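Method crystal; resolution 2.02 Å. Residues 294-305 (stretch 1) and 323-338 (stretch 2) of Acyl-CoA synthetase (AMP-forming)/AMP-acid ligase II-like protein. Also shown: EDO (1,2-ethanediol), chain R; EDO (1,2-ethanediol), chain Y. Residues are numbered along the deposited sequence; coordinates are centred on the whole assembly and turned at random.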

# COMPACT_ATOMS: atom_id res chain seq x y z
N GLN A 294 4.72 -27.54 -4.15
CA GLN A 294 3.39 -27.54 -3.56
C GLN A 294 2.38 -28.00 -4.61
O GLN A 294 2.38 -27.53 -5.74
CB GLN A 294 3.06 -26.14 -3.04
CG GLN A 294 4.07 -25.65 -2.00
CD GLN A 294 3.77 -24.24 -1.54
OE1 GLN A 294 4.01 -23.28 -2.26
NE2 GLN A 294 3.25 -24.11 -0.32
N LYS A 295 1.54 -28.96 -4.24
CA LYS A 295 0.56 -29.55 -5.14
C LYS A 295 -0.83 -29.06 -4.76
O LYS A 295 -1.30 -29.29 -3.64
CB LYS A 295 0.61 -31.07 -5.05
CG LYS A 295 -0.31 -31.78 -6.05
CD LYS A 295 -0.73 -33.20 -5.59
CE LYS A 295 0.45 -34.06 -5.20
NZ LYS A 295 0.02 -35.45 -4.85
N LEU A 296 -1.50 -28.41 -5.71
CA LEU A 296 -2.84 -27.89 -5.48
C LEU A 296 -3.77 -29.09 -5.33
O LEU A 296 -3.70 -30.04 -6.11
CB LEU A 296 -3.28 -27.04 -6.68
CG LEU A 296 -4.68 -26.42 -6.58
CD1 LEU A 296 -4.70 -25.30 -5.57
CD2 LEU A 296 -5.10 -25.89 -7.95
N VAL A 297 -4.65 -29.04 -4.33
CA VAL A 297 -5.67 -30.07 -4.16
C VAL A 297 -7.03 -29.45 -3.89
O VAL A 297 -7.13 -28.25 -3.65
CB VAL A 297 -5.30 -31.01 -3.02
CG1 VAL A 297 -3.98 -31.70 -3.33
CG2 VAL A 297 -5.23 -30.24 -1.68
N LEU A 298 -8.07 -30.27 -3.95
CA LEU A 298 -9.42 -29.80 -3.67
C LEU A 298 -10.04 -30.60 -2.52
O LEU A 298 -9.98 -31.83 -2.49
CB LEU A 298 -10.28 -29.91 -4.93
CG LEU A 298 -11.75 -29.53 -4.84
CD1 LEU A 298 -11.91 -28.07 -4.43
CD2 LEU A 298 -12.43 -29.80 -6.17
N VAL A 299 -10.63 -29.89 -1.56
CA VAL A 299 -11.27 -30.52 -0.41
C VAL A 299 -12.77 -30.21 -0.42
O VAL A 299 -13.17 -29.04 -0.51
CB VAL A 299 -10.69 -30.01 0.91
CG1 VAL A 299 -11.25 -30.81 2.06
CG2 VAL A 299 -9.17 -30.06 0.89
N ILE A 300 -13.59 -31.25 -0.32
CA ILE A 300 -15.04 -31.11 -0.40
C ILE A 300 -15.67 -31.71 0.86
O ILE A 300 -15.21 -32.73 1.36
CB ILE A 300 -15.58 -31.86 -1.64
CG1 ILE A 300 -14.96 -31.27 -2.91
CG2 ILE A 300 -17.09 -31.80 -1.70
CD1 ILE A 300 -15.47 -31.93 -4.18
N GLU A 301 -16.72 -31.07 1.36
CA GLU A 301 -17.42 -31.56 2.55
C GLU A 301 -18.56 -32.52 2.20
O GLU A 301 -19.40 -32.21 1.36
CB GLU A 301 -17.99 -30.39 3.36
CG GLU A 301 -18.58 -30.78 4.71
CD GLU A 301 -19.05 -29.57 5.52
OE1 GLU A 301 -19.78 -28.72 4.96
OE2 GLU A 301 -18.67 -29.47 6.71
N ASN A 302 -18.57 -33.69 2.85
CA ASN A 302 -19.54 -34.74 2.55
C ASN A 302 -19.26 -35.43 1.21
O ASN A 302 -18.89 -34.77 0.23
CB ASN A 302 -20.97 -34.20 2.57
CG ASN A 302 -21.36 -33.62 3.91
OD1 ASN A 302 -21.04 -34.19 4.96
ND2 ASN A 302 -22.04 -32.48 3.89
N ALA A 303 -19.46 -36.74 1.17
CA ALA A 303 -19.21 -37.50 -0.05
C ALA A 303 -20.19 -37.13 -1.16
O ALA A 303 -21.29 -36.64 -0.88
CB ALA A 303 -19.26 -39.01 0.23
N MSE A 304 -19.78 -37.36 -2.40
CA MSE A 304 -20.66 -37.16 -3.55
C MSE A 304 -20.69 -38.46 -4.34
O MSE A 304 -19.76 -39.26 -4.26
CB MSE A 304 -20.15 -36.03 -4.44
CG MSE A 304 -19.69 -34.78 -3.70
SE MSE A 304 -19.34 -33.30 -4.94
CE MSE A 304 -18.63 -34.30 -6.43
N PRO A 305 -21.76 -38.66 -5.13
CA PRO A 305 -21.86 -39.86 -5.98
C PRO A 305 -20.79 -39.85 -7.06
O PRO A 305 -20.46 -38.78 -7.60
CB PRO A 305 -23.26 -39.73 -6.60
CG PRO A 305 -23.55 -38.27 -6.56
CD PRO A 305 -22.89 -37.74 -5.32
N TYR A 323 -1.98 -27.15 -15.40
CA TYR A 323 -1.06 -26.69 -14.36
C TYR A 323 -1.78 -26.07 -13.15
O TYR A 323 -1.20 -25.99 -12.06
CB TYR A 323 -0.03 -25.71 -14.92
CG TYR A 323 0.86 -26.31 -15.98
CD1 TYR A 323 1.90 -27.17 -15.64
CD2 TYR A 323 0.66 -26.03 -17.33
CE1 TYR A 323 2.71 -27.73 -16.61
CE2 TYR A 323 1.47 -26.58 -18.31
CZ TYR A 323 2.49 -27.43 -17.94
OH TYR A 323 3.31 -27.99 -18.91
N GLU A 324 -3.02 -25.60 -13.35
CA GLU A 324 -3.80 -24.97 -12.27
C GLU A 324 -5.02 -25.79 -11.83
O GLU A 324 -5.90 -25.30 -11.11
CB GLU A 324 -4.19 -23.53 -12.66
CG GLU A 324 -2.95 -22.70 -12.93
CD GLU A 324 -3.23 -21.27 -13.30
OE1 GLU A 324 -4.34 -20.77 -13.02
OE2 GLU A 324 -2.32 -20.65 -13.88
N ASN A 325 -5.05 -27.04 -12.28
CA ASN A 325 -6.10 -28.00 -11.97
C ASN A 325 -5.74 -28.76 -10.68
O ASN A 325 -4.62 -29.27 -10.56
CB ASN A 325 -6.17 -28.98 -13.16
CG ASN A 325 -7.36 -29.91 -13.10
OD1 ASN A 325 -8.29 -29.69 -12.33
ND2 ASN A 325 -7.32 -30.97 -13.91
N PRO A 326 -6.66 -28.81 -9.70
CA PRO A 326 -6.39 -29.60 -8.48
C PRO A 326 -5.98 -31.03 -8.83
O PRO A 326 -6.65 -31.65 -9.66
CB PRO A 326 -7.75 -29.62 -7.77
CG PRO A 326 -8.43 -28.34 -8.25
CD PRO A 326 -7.96 -28.11 -9.65
N LYS A 327 -4.91 -31.54 -8.22
CA LYS A 327 -4.35 -32.84 -8.61
C LYS A 327 -4.96 -34.00 -7.84
O LYS A 327 -4.65 -35.17 -8.08
CB LYS A 327 -2.83 -32.85 -8.42
CG LYS A 327 -2.11 -31.73 -9.14
CD LYS A 327 -2.13 -31.93 -10.64
CE LYS A 327 -1.51 -30.74 -11.35
NZ LYS A 327 -1.51 -30.96 -12.82
N HIS A 328 -5.81 -33.66 -6.88
CA HIS A 328 -6.50 -34.67 -6.10
C HIS A 328 -7.72 -34.03 -5.46
O HIS A 328 -7.71 -32.83 -5.15
CB HIS A 328 -5.58 -35.22 -5.01
CG HIS A 328 -6.10 -36.46 -4.36
ND1 HIS A 328 -6.74 -36.45 -3.14
CD2 HIS A 328 -6.09 -37.75 -4.77
CE1 HIS A 328 -7.09 -37.68 -2.82
NE2 HIS A 328 -6.71 -38.49 -3.79
N ILE A 329 -8.77 -34.81 -5.29
CA ILE A 329 -9.95 -34.33 -4.59
C ILE A 329 -10.12 -35.15 -3.33
O ILE A 329 -10.26 -36.37 -3.39
CB ILE A 329 -11.21 -34.42 -5.48
CG1 ILE A 329 -11.03 -33.54 -6.72
CG2 ILE A 329 -12.45 -34.01 -4.69
CD1 ILE A 329 -12.22 -33.54 -7.65
N TYR A 330 -10.07 -34.48 -2.19
CA TYR A 330 -10.27 -35.13 -0.90
C TYR A 330 -11.69 -34.86 -0.43
O TYR A 330 -12.19 -33.75 -0.59
CB TYR A 330 -9.31 -34.57 0.14
CG TYR A 330 -7.86 -34.93 -0.07
CD1 TYR A 330 -7.35 -36.13 0.39
CD2 TYR A 330 -7.00 -34.04 -0.71
CE1 TYR A 330 -6.02 -36.45 0.20
CE2 TYR A 330 -5.67 -34.36 -0.90
CZ TYR A 330 -5.19 -35.57 -0.44
OH TYR A 330 -3.86 -35.89 -0.64
N PHE A 331 -12.32 -35.86 0.17
CA PHE A 331 -13.65 -35.67 0.75
C PHE A 331 -13.56 -35.79 2.25
O PHE A 331 -13.01 -36.77 2.76
CB PHE A 331 -14.63 -36.72 0.21
CG PHE A 331 -14.97 -36.54 -1.24
CD1 PHE A 331 -16.06 -35.76 -1.61
CD2 PHE A 331 -14.22 -37.16 -2.23
CE1 PHE A 331 -16.38 -35.58 -2.95
CE2 PHE A 331 -14.53 -36.99 -3.57
CZ PHE A 331 -15.61 -36.20 -3.93
N ALA A 332 -14.09 -34.81 2.97
CA ALA A 332 -14.14 -34.85 4.43
C ALA A 332 -15.57 -34.98 4.92
O ALA A 332 -16.48 -34.34 4.40
CB ALA A 332 -13.49 -33.59 5.01
N LYS A 333 -15.77 -35.80 5.95
CA LYS A 333 -17.09 -35.98 6.52
C LYS A 333 -17.64 -34.66 7.06
O LYS A 333 -18.80 -34.32 6.82
CB LYS A 333 -17.07 -37.05 7.62
N ALA A 334 -16.80 -33.92 7.77
CA ALA A 334 -17.17 -32.60 8.27
C ALA A 334 -15.95 -31.69 8.35
O ALA A 334 -14.87 -32.11 8.78
CB ALA A 334 -17.84 -32.71 9.65
N PHE A 335 -16.12 -30.45 7.89
CA PHE A 335 -15.04 -29.47 7.97
C PHE A 335 -14.88 -29.03 9.41
O PHE A 335 -15.86 -28.81 10.10
CB PHE A 335 -15.33 -28.25 7.10
CG PHE A 335 -15.13 -28.49 5.63
CD1 PHE A 335 -14.60 -29.69 5.16
CD2 PHE A 335 -15.47 -27.50 4.71
CE1 PHE A 335 -14.42 -29.90 3.79
CE2 PHE A 335 -15.29 -27.70 3.35
CZ PHE A 335 -14.76 -28.90 2.89
N ALA A 336 -13.64 -28.90 9.86
CA ALA A 336 -13.34 -28.34 11.17
C ALA A 336 -13.67 -26.86 11.17
O ALA A 336 -13.44 -26.17 10.18
CB ALA A 336 -11.88 -28.55 11.53
N LYS A 337 -14.21 -26.37 12.28
CA LYS A 337 -14.59 -24.98 12.35
C LYS A 337 -13.98 -24.26 13.55
O LYS A 337 -13.81 -24.85 14.62
CB LYS A 337 -16.11 -24.83 12.34
CG LYS A 337 -16.64 -24.34 11.01
CD LYS A 337 -17.85 -25.13 10.58
CE LYS A 337 -18.18 -24.83 9.12
NZ LYS A 337 -19.23 -25.74 8.60
N THR A 338 -13.63 -23.00 13.34
CA THR A 338 -13.06 -22.17 14.40
C THR A 338 -14.15 -21.80 15.41
O THR A 338 -15.26 -22.33 15.35
CB THR A 338 -12.49 -20.87 13.83
OG1 THR A 338 -13.56 -20.03 13.39
CG2 THR A 338 -11.56 -21.17 12.65
C1 EDO R . -11.52 -36.59 7.60
O1 EDO R . -10.94 -35.93 8.72
C2 EDO R . -13.03 -36.41 7.68
O2 EDO R . -13.64 -37.28 6.72
C1 EDO Y . -0.64 -18.01 -14.93
O1 EDO Y . 0.71 -17.68 -14.56
C2 EDO Y . -1.55 -17.92 -13.72
O2 EDO Y . -2.90 -17.93 -14.17

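The two stretches pair as parallel β-strands, Leu298 to Glu301 beside Ile329 to Ala332, and the hydrogen bonding follows the staggered ladder expected of parallel chains. Leu298 and Ile300 present both their N and O atoms to the neighbouring strand. Leu298 N donates to His328 O (2.9 Å) and Leu298 O accepts from Tyr330 N (2.7 Å); two residues on, Ile300 N donates to Tyr330 O (2.9 Å) and Ile300 O accepts from Ala332 N (2.9 Å). Tyr330 is thus satisfied at both backbone atoms, its N and O held by successive partners. Before the paired residues, Lys327 N gives an almost straight bond to Leu296 O (2.9 Å, 178°); the last rung is Asn302 N to Ala332 O (2.7 Å), which leaves Ala332 satisfied at both backbone atoms.

Several carbonyls also receive a Cα-H contact. Ile329 CA lies 3.3 Å from Leu298 O, and Val299 CA 3.4 Å from Tyr330 O, so each oxygen meets a carbon donor besides its amide.

Where the ladder ends, a side chain takes over. Glu301, extended with chi1 and chi2 both t, brings OE2 to 3.0 Å from Phe335 N, at an angle of 174°. A carboxylate suits this place because it can accept from a backbone amide in a loop that no longer runs in register with the strand. Lys337 NZ is 4.2 Å from the same Glu301 OE2, too far for a salt bridge, although the opposite charges still favour each other. The aliphatic part of Glu301 is useful as well: its CB sits over one face of the Phe335 ring, 3.6 Å from the centroid, in a CH-π contact. Val299 CG1 approaches Phe335 CE1 at 3.7 Å, adding apolar cover to this buried ring.

The face carrying Leu298, Ile300, Ile329 and Phe331 is apolar, and branched or aromatic residues fill it without leaving polar side-chain groups to satisfy. Ile300 CD1 packs on Ile329 CG2 (3.7 Å), Leu298 CB meets Pro326 CB (3.8 Å), and the edge of the Phe331 ring receives selenomethionine Met304, whose CG is 3.5 Å from Phe331 CE1. Proline has no amide hydrogen to place, so Pro326 can offer its ring to Leu298 without an unmet donor. On the other face, Tyr330 lays its ring edge near Val297, with CE2 4.0 Å from Val297 CB, while its hydroxyl is hydrogen-bonded elsewhere in the structure.

Lys333 N, past the paired strand, donates to O2 of the chain R ethanediol (2.7 Å), probably a molecule from the crystallisation liquor.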